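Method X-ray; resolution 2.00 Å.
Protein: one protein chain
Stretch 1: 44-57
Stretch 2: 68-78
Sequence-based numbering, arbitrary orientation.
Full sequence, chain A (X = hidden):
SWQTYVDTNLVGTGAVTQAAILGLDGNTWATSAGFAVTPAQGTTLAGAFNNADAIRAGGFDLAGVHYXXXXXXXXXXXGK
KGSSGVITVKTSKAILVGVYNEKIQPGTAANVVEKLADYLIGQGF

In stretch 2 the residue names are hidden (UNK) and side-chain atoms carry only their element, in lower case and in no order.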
# COMPACT_ATOMS: atom_id res chain seq x y z
N THR A 44 12.26 0.52 1.18
CA THR A 44 12.26 1.33 -0.05
C THR A 44 11.01 2.20 -0.17
O THR A 44 11.11 3.38 -0.57
CB THR A 44 12.54 0.43 -1.32
OG1 THR A 44 13.92 -0.03 -1.10
CG2 THR A 44 12.47 1.13 -2.66
N LEU A 45 9.85 1.68 0.14
CA LEU A 45 8.56 2.35 0.03
C LEU A 45 8.59 3.60 0.92
O LEU A 45 8.40 4.68 0.36
CB LEU A 45 7.42 1.43 0.55
CG LEU A 45 6.01 1.88 0.23
CD1 LEU A 45 5.89 2.45 -1.16
CD2 LEU A 45 5.10 0.67 0.41
N ALA A 46 8.86 3.26 2.18
CA ALA A 46 8.91 4.34 3.22
C ALA A 46 9.75 5.50 2.72
O ALA A 46 9.31 6.66 2.59
CB ALA A 46 9.32 3.68 4.52
N GLY A 47 10.98 5.17 2.35
CA GLY A 47 11.99 6.06 1.84
C GLY A 47 11.47 6.98 0.75
O GLY A 47 11.74 8.20 0.71
N ALA A 48 10.72 6.38 -0.15
CA ALA A 48 10.16 7.11 -1.31
C ALA A 48 9.11 8.12 -0.85
O ALA A 48 8.85 9.10 -1.58
CB ALA A 48 9.66 6.12 -2.35
N PHE A 49 8.51 7.85 0.31
CA PHE A 49 7.49 8.85 0.77
C PHE A 49 8.27 10.18 1.02
O PHE A 49 7.72 11.27 0.74
CB PHE A 49 6.60 8.39 1.87
CG PHE A 49 5.42 7.56 1.42
CD1 PHE A 49 4.36 8.14 0.74
CD2 PHE A 49 5.41 6.19 1.68
CE1 PHE A 49 3.28 7.37 0.33
CE2 PHE A 49 4.30 5.41 1.30
CZ PHE A 49 3.24 6.01 0.64
N ASN A 50 9.49 10.02 1.47
CA ASN A 50 10.42 11.18 1.68
C ASN A 50 10.97 11.68 0.36
O ASN A 50 10.71 12.82 -0.08
CB ASN A 50 11.44 10.71 2.74
CG ASN A 50 10.61 10.35 4.01
OD1 ASN A 50 9.65 11.13 4.28
ND2 ASN A 50 10.92 9.27 4.70
N ASN A 51 11.70 10.86 -0.36
CA ASN A 51 12.25 11.31 -1.69
C ASN A 51 11.82 10.24 -2.71
O ASN A 51 12.32 9.12 -2.47
CB ASN A 51 13.78 11.44 -1.59
CG ASN A 51 14.35 11.84 -2.95
OD1 ASN A 51 13.62 12.28 -3.85
ND2 ASN A 51 15.66 11.73 -3.12
N ALA A 52 10.97 10.55 -3.61
CA ALA A 52 10.46 9.67 -4.63
C ALA A 52 11.31 9.73 -5.92
O ALA A 52 10.74 9.47 -6.98
CB ALA A 52 9.04 10.08 -5.03
N ASP A 53 12.58 10.12 -5.82
CA ASP A 53 13.47 10.20 -7.00
C ASP A 53 13.65 8.81 -7.63
O ASP A 53 13.28 8.58 -8.79
CB ASP A 53 14.84 10.77 -6.60
CG ASP A 53 14.97 12.25 -7.00
OD1 ASP A 53 14.16 12.77 -7.79
OD2 ASP A 53 15.96 12.82 -6.45
N ALA A 54 14.23 7.96 -6.79
CA ALA A 54 14.48 6.56 -7.15
C ALA A 54 13.26 6.00 -7.91
O ALA A 54 13.35 5.86 -9.15
CB ALA A 54 14.79 5.74 -5.91
N ILE A 55 12.22 5.73 -7.17
CA ILE A 55 10.95 5.17 -7.51
C ILE A 55 10.24 5.76 -8.68
O ILE A 55 9.58 5.08 -9.51
CB ILE A 55 10.05 5.11 -6.21
CG1 ILE A 55 10.22 3.73 -5.49
CG2 ILE A 55 8.57 5.43 -6.36
CD1 ILE A 55 11.67 3.43 -5.02
N ARG A 56 10.26 7.07 -8.86
CA ARG A 56 9.56 7.73 -9.98
C ARG A 56 10.14 7.24 -11.30
O ARG A 56 9.46 6.95 -12.31
CB ARG A 56 9.63 9.26 -9.78
CG ARG A 56 8.65 10.14 -10.46
CD ARG A 56 7.27 10.24 -9.90
NE ARG A 56 7.28 11.11 -8.73
CZ ARG A 56 7.77 12.35 -8.70
NH1 ARG A 56 8.08 13.07 -9.78
NH2 ARG A 56 8.25 12.82 -7.52
N ALA A 57 11.47 7.10 -11.33
CA ALA A 57 12.11 6.65 -12.57
C ALA A 57 12.25 5.15 -12.68
O ALA A 57 12.21 4.66 -13.83
CB ALA A 57 13.45 7.36 -12.77
N UNK A 68 5.19 0.05 -11.93
CA UNK A 68 5.73 1.33 -12.40
C UNK A 68 4.87 2.35 -11.66
O UNK A 68 3.68 2.08 -11.49
c UNK A 68 5.80 1.52 -13.92
c UNK A 68 6.60 0.38 -14.57
c UNK A 68 4.47 1.77 -14.59
N UNK A 69 5.52 3.45 -11.27
CA UNK A 69 4.90 4.54 -10.55
C UNK A 69 3.98 5.44 -11.36
O UNK A 69 4.44 6.11 -12.29
o UNK A 69 6.90 4.53 -9.22
c UNK A 69 5.99 5.46 -9.85
c UNK A 69 5.36 6.45 -8.88
N UNK A 70 2.72 5.42 -10.97
CA UNK A 70 1.69 6.25 -11.61
C UNK A 70 1.66 7.66 -10.93
O UNK A 70 1.61 8.65 -11.65
c UNK A 70 -1.54 4.05 -11.76
c UNK A 70 -0.32 4.69 -12.48
c UNK A 70 0.37 5.55 -11.49
c UNK A 70 -0.79 5.52 -13.66
N UNK A 71 1.68 7.69 -9.62
CA UNK A 71 1.64 8.84 -8.71
C UNK A 71 2.51 8.71 -7.47
O UNK A 71 2.52 7.64 -6.80
n UNK A 71 -3.60 11.04 -3.94
n UNK A 71 -4.03 11.75 -6.02
c UNK A 71 -0.27 9.63 -7.10
n UNK A 71 -2.15 10.37 -5.68
c UNK A 71 -1.66 10.15 -7.02
c UNK A 71 0.14 9.05 -8.41
c UNK A 71 -3.22 11.03 -5.23
N UNK A 72 3.31 9.69 -7.05
CA UNK A 72 4.18 9.71 -5.87
C UNK A 72 4.31 11.15 -5.27
O UNK A 72 4.77 12.12 -5.88
c UNK A 72 5.59 9.17 -5.98
N UNK A 73 3.84 11.21 -4.05
CA UNK A 73 3.81 12.41 -3.18
C UNK A 73 4.13 11.98 -1.75
O UNK A 73 4.63 10.85 -1.54
c UNK A 73 1.23 12.67 -3.16
c UNK A 73 2.58 13.23 -3.40
o UNK A 73 0.33 12.80 -4.01
o UNK A 73 0.92 12.18 -2.07
N UNK A 74 3.83 12.84 -0.83
CA UNK A 74 4.09 12.69 0.61
C UNK A 74 3.05 11.84 1.30
O UNK A 74 3.30 11.31 2.39
o UNK A 74 6.38 14.45 0.38
o UNK A 74 4.90 16.05 0.14
c UNK A 74 5.24 14.94 0.56
c UNK A 74 4.20 14.09 1.28
N UNK A 75 1.91 11.72 0.58
CA UNK A 75 0.86 10.87 1.18
C UNK A 75 0.56 9.61 0.38
O UNK A 75 0.31 8.56 0.98
c UNK A 75 -0.42 11.68 1.46
n UNK A 75 -4.03 10.69 1.89
c UNK A 75 -4.93 10.65 2.86
n UNK A 75 -6.04 9.89 2.70
c UNK A 75 -1.57 10.80 2.07
c UNK A 75 -2.85 11.29 1.54
n UNK A 75 -4.86 11.36 3.98
N UNK A 76 0.63 9.67 -0.94
CA UNK A 76 0.25 8.56 -1.81
C UNK A 76 1.18 8.17 -2.92
O UNK A 76 1.41 9.06 -3.75
o UNK A 76 -2.08 9.10 -1.63
c UNK A 76 -1.01 9.08 -2.57
N UNK A 77 1.51 6.89 -2.97
CA UNK A 77 2.28 6.28 -4.05
C UNK A 77 1.42 5.16 -4.71
O UNK A 77 1.05 4.14 -4.09
c UNK A 77 4.67 6.86 -3.33
c UNK A 77 5.88 6.32 -2.47
c UNK A 77 4.25 4.79 -4.83
c UNK A 77 3.66 5.70 -3.64
N UNK A 78 1.16 5.36 -5.98
CA UNK A 78 0.38 4.41 -6.78
C UNK A 78 1.31 3.71 -7.82
O UNK A 78 2.13 4.31 -8.53
c UNK A 78 -1.89 5.58 -5.14
c UNK A 78 -2.91 6.15 -4.39
c UNK A 78 -3.00 6.23 -7.16
o UNK A 78 -5.06 7.30 -4.40
c UNK A 78 -1.92 5.59 -6.54
c UNK A 78 -4.03 6.81 -6.44
c UNK A 78 -0.80 5.10 -7.44
c UNK A 78 -3.98 6.74 -5.04
O HOH W 1 7.47 11.15 -2.67
O HOH W 2 8.40 3.94 -12.43

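Position 68 carries three side-chain carbons, one bearing the other two. This fork at CB identifies Val-68, which lies on a strand, exposed and out of contact with stretch 1. At position 69 one carbon bears an oxygen and a carbon, the pattern of a threonine. Its CB points toward stretch 1, and the oxygen reaches the carbonyl at the end of residue 55. Thr-69 thus donates a hydrogen bond from OG1 to Ile-55 O at 2.8 Å, while its backbone N gives a hydrogen bond to water 2, which in turn donates to Arg-56 O.

Position 70 has four carbons forked at the second and points away from stretch 1; it is Leu-70, at the corner where the chain leaves one strand for the next. At position 71 three carbons lead to a nitrogen and then to a carbon with two more nitrogens, a guanidinium. Arg-71 also turns away, extended with all four chi angles near 180°. Position 72 has a single side-chain carbon, directed toward stretch 1, where it rests 3.7 Å from Ala-52 CB, methyl against methyl, and lies at the edge of the Arg-56 guanidinium, 3.8 Å from Arg-56 NE. It is therefore Ala-72.

Two carbons, the second with two oxygens, make position 73 an aspartate. The side chain of Asp-73 points away from stretch 1 and serves its own loop: OD1 accepts hydrogen bonds from the backbone N atoms of positions 75 (2.9 Å) and 76 (2.8 Å), holding the turn closed. Its backbone faces the helix instead, with Asp-73 O 3.6 Å from Phe-49 CD1. Position 74 has the same atoms, and one of its oxygens approaches Phe-49 O. It is Asp-74, and the oxygen is OD1, 3.5 Å from Phe-49 O; both are acceptors, so no hydrogen bond links them.

Position 75 repeats the guanidinium pattern and is Arg-75; its side chain points away and is bonded elsewhere in the structure, but its backbone O lies 3.3 Å from Phe-49 CE1. One carbon and one oxygen at position 76 give Ser-76, also directed away, although its backbone N sits at the edge of the Phe-49 ring, 3.7 Å from CE1. Position 77 has four carbons forked at the first, with one arm two carbons long, and points toward the helix; the end of the longer arm lies over the Phe-49 ring and against Ala-48 CB. This is Ile-77: CD1 stands 3.9 Å above the centroid of the Phe-49 ring, almost on its normal, and 3.8 Å from Ala-48 CB. Position 78 has one carbon leading to a six-carbon ring that bears an oxygen, out of reach of stretch 1; it is Tyr-78.

The contact is built in two parts. Phe-49 fits against the 73–77 backbone while Ile-77 covers one face of its ring and also meets Leu-45, its CD1 4.1 Å from Leu-45 CD1. Farther along, the methyl groups of Ala-52 and Ala-72 meet, and the Thr-69 hydroxyl engages the helix carbonyl of Ile-55. Water 1 lies between the stretches, 2.7 Å from Ala-48 O and 3.1 Å from Asp-73 O.

Stretch 2, residues 68-78: VTLRADDRSIY
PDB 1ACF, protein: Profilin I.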